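Local coordinates for putative transcriptional regulator, LysR family (Vibrio parahaemolyticus, PDB 3OXN), which probably acts as a DNA-binding transcriptional regulator of the LysR family, represented here by its substrate-binding (effector-binding) domain, at the interface of chains A and B. Sequence-based numbering; all coordinates share one arbitrary frame. Chains: chain A/B, Putative transcriptional regulator, LysR family.

Contact 1: the interface of chains A and B. Residues chain A 27, 30-31, 151; chain B 149, 151.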
# COMPACT_ATOMS: atom_id res chain seq x y z
N ASP A 27 5.22 -3.24 0.14
CA ASP A 27 3.97 -3.25 -0.62
C ASP A 27 3.92 -4.46 -1.50
O ASP A 27 2.94 -5.19 -1.50
CB ASP A 27 3.86 -2.01 -1.50
CG ASP A 27 2.44 -1.82 -2.04
OD1 ASP A 27 2.16 -2.29 -3.16
OD2 ASP A 27 1.62 -1.21 -1.33
N MSE A 30 3.02 -7.33 0.20
CA MSE A 30 1.70 -7.18 0.78
C MSE A 30 0.63 -7.47 -0.24
O MSE A 30 -0.55 -7.59 0.10
CB MSE A 30 1.54 -5.76 1.32
CG MSE A 30 0.56 -5.66 2.44
SE MSE A 30 1.01 -6.96 3.84
CE MSE A 30 -0.82 -7.48 4.31
N GLN A 31 1.05 -7.56 -1.49
CA GLN A 31 0.13 -7.78 -2.60
C GLN A 31 0.35 -9.13 -3.29
O GLN A 31 -0.55 -9.63 -3.97
CB GLN A 31 0.28 -6.65 -3.63
CG GLN A 31 -0.51 -5.40 -3.30
CD GLN A 31 -0.03 -4.19 -4.09
OE1 GLN A 31 -0.71 -3.16 -4.14
NE2 GLN A 31 1.15 -4.30 -4.70
N GLU A 151 -2.52 1.52 -7.78
CA GLU A 151 -3.72 2.19 -8.27
C GLU A 151 -3.46 3.64 -8.69
O GLU A 151 -4.34 4.31 -9.21
CB GLU A 151 -4.87 2.13 -7.26
CG GLU A 151 -4.44 1.68 -5.87
CD GLU A 151 -4.97 0.29 -5.50
OE1 GLU A 151 -6.20 0.05 -5.66
OE2 GLU A 151 -4.15 -0.54 -5.05
N HIS B 149 -3.87 -2.97 2.79
CA HIS B 149 -4.10 -3.39 1.42
C HIS B 149 -5.21 -4.41 1.46
O HIS B 149 -5.02 -5.50 2.00
CB HIS B 149 -2.84 -4.06 0.87
CG HIS B 149 -1.61 -3.24 1.03
ND1 HIS B 149 -0.89 -2.77 -0.05
CD2 HIS B 149 -0.97 -2.79 2.13
CE1 HIS B 149 0.14 -2.07 0.38
NE2 HIS B 149 0.12 -2.06 1.71
N GLU B 151 -6.13 -6.19 -0.68
CA GLU B 151 -5.68 -7.36 -1.42
C GLU B 151 -5.60 -8.46 -0.39
O GLU B 151 -6.01 -9.59 -0.64
CB GLU B 151 -4.30 -7.11 -2.03
CG GLU B 151 -3.82 -5.64 -1.98
CD GLU B 151 -4.27 -4.80 -3.18
OE1 GLU B 151 -3.88 -5.13 -4.33
OE2 GLU B 151 -4.99 -3.80 -2.96
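B:His149 reaches out from a loop of chain B and lays its imidazole against A:Met30, a selenomethionine near the start of helix 28-44. The CG methylene of A:Met30 sits over one face of the ring, 3.6 Å from its centroid, as a CH-pi contact. It is shifted toward the rim, and CG of A:Met30 comes 3.3 Å from CD2 of B:His149. In A:Met30 CG is anti to the backbone N (chi1 -153°), and this brings the methylene over the imidazole. The carboxylate of A:Asp27 approaches the ring at CE1, but OD2 is modelled too close for the detail to be reliable. B:Glu151, at the start of helix 150-157, lies alongside A:Gln31, and both side chains point the same way. A:Gln31 is extended beyond CG, while B:Glu151 bends at chi2 (-88°). CG of A:Gln31 is 3.5 Å from OE1 of B:Glu151 and 3.6 Å from its CG. The amide and carboxylate planes are turned 49° apart. The patch belongs to a two-fold interface between two copies of the effector domain. LysR regulators commonly pair these domains, so it may reflect the natural dimer, though the structure alone does not prove this. Near the two-fold, A:Glu151 and B:Glu151 slide past each other in opposite directions, and their carboxylate oxygens OE2 stand 4.0 Å apart.

Contact 2: the interface of chains A and B. Residues chain A 147-148; chain B 30, 52, 54.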
# COMPACT_ATOMS: atom_id res chain seq x y z
N ALA A 147 5.24 5.66 -7.08
CA ALA A 147 4.27 5.40 -6.03
C ALA A 147 4.58 4.06 -5.36
O ALA A 147 5.68 3.54 -5.50
CB ALA A 147 2.87 5.41 -6.59
N TYR A 148 3.60 3.51 -4.65
CA TYR A 148 3.83 2.32 -3.84
C TYR A 148 2.65 1.37 -3.83
O TYR A 148 2.83 0.15 -3.80
CB TYR A 148 4.24 2.70 -2.41
CG TYR A 148 5.73 2.66 -2.17
CD1 TYR A 148 6.40 1.44 -2.03
CD2 TYR A 148 6.48 3.83 -2.07
CE1 TYR A 148 7.77 1.39 -1.80
CE2 TYR A 148 7.85 3.79 -1.83
CZ TYR A 148 8.49 2.57 -1.70
OH TYR A 148 9.85 2.52 -1.46
N MSE B 30 -3.26 7.24 -0.71
CA MSE B 30 -2.67 6.61 -1.88
C MSE B 30 -3.63 5.88 -2.81
O MSE B 30 -3.46 5.92 -4.02
CB MSE B 30 -1.53 5.69 -1.47
CG MSE B 30 -0.25 6.48 -1.35
SE MSE B 30 0.05 7.49 -3.02
CE MSE B 30 1.47 6.26 -3.61
N PHE B 52 5.68 9.76 -4.58
CA PHE B 52 4.81 9.48 -3.45
C PHE B 52 5.48 8.58 -2.44
O PHE B 52 5.56 7.37 -2.64
CB PHE B 52 3.53 8.82 -3.91
CG PHE B 52 2.62 9.72 -4.65
CD1 PHE B 52 1.93 10.71 -3.99
CD2 PHE B 52 2.46 9.58 -6.01
CE1 PHE B 52 1.08 11.55 -4.67
CE2 PHE B 52 1.61 10.43 -6.70
CZ PHE B 52 0.92 11.41 -6.03
N PRO B 54 5.62 7.03 1.58
CA PRO B 54 4.83 6.75 2.78
C PRO B 54 5.03 7.79 3.91
O PRO B 54 6.16 8.10 4.33
CB PRO B 54 5.33 5.37 3.21
CG PRO B 54 6.63 5.18 2.44
CD PRO B 54 6.35 5.83 1.14
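A:Ala147 and A:Tyr148, on the loop that follows strand 142-146 of chain A, pack against B:Met30 and the latter part of strand 49-54 of chain B. The contacts here are mostly between carbon atoms. The ring of A:Tyr148 meets B:Pro54 with its CD2-CE2 side. The ring and the pyrrolidine of B:Pro54 cross at a slant, and CD of the proline lies 3.8 Å from CD2 of A:Tyr148. That same proline carbon is 3.9 Å from CE2 of A:Tyr148, so it sits above and outside the CD2-CE2 bond, about equally far from both ends. The carbonyl oxygen of B:Phe52 comes to the edge of the tyrosine ring, 3.7 Å from CD2 of A:Tyr148. This backbone oxygen lies in the ring plane, while the B:Pro54 methylene stands above it. The phenyl ring of B:Phe52 turns away toward its own chain. Its CG is anti to the carbonyl carbon (chi1 -71°), and CB is the side-chain atom that comes near A:Ala147, 4.1 Å from the alanine CA. B:Met30 is a selenomethionine in helix 27-31. Its chain is bent at chi2 (-53°) and again beyond it, which carries the terminal methyl to the alanine. The main chain of A:Tyr148 also borders this methyl: its backbone N is 3.6 Å from CE of B:Met30. The patch adds modestly to the two-fold surface between the chains, mostly at A:Tyr148 and B:Pro54. The terminal methyl of B:Met30 lies against the flank of the A:Ala147 methyl, roughly at right angles to its CA-CB bond, with CE of B:Met30 3.4 Å from CB of A:Ala147.

Contact 1 and contact 2 are about 11 Å apart, measured between the centres of their C-alpha atoms. They belong to one two-fold symmetric interface. Position 30 appears in both, from chain A in contact 1, where it uses its CG, and from chain B in contact 2, where it uses its terminal methyl. The loop that follows strand 142-146 also serves twice, through position 149 of chain B in contact 1 and positions 147 and 148 of chain A in contact 2. Each chain thus offers the region around position 30 and this loop to its partner. Such reciprocal use fits pairing of LysR effector domains.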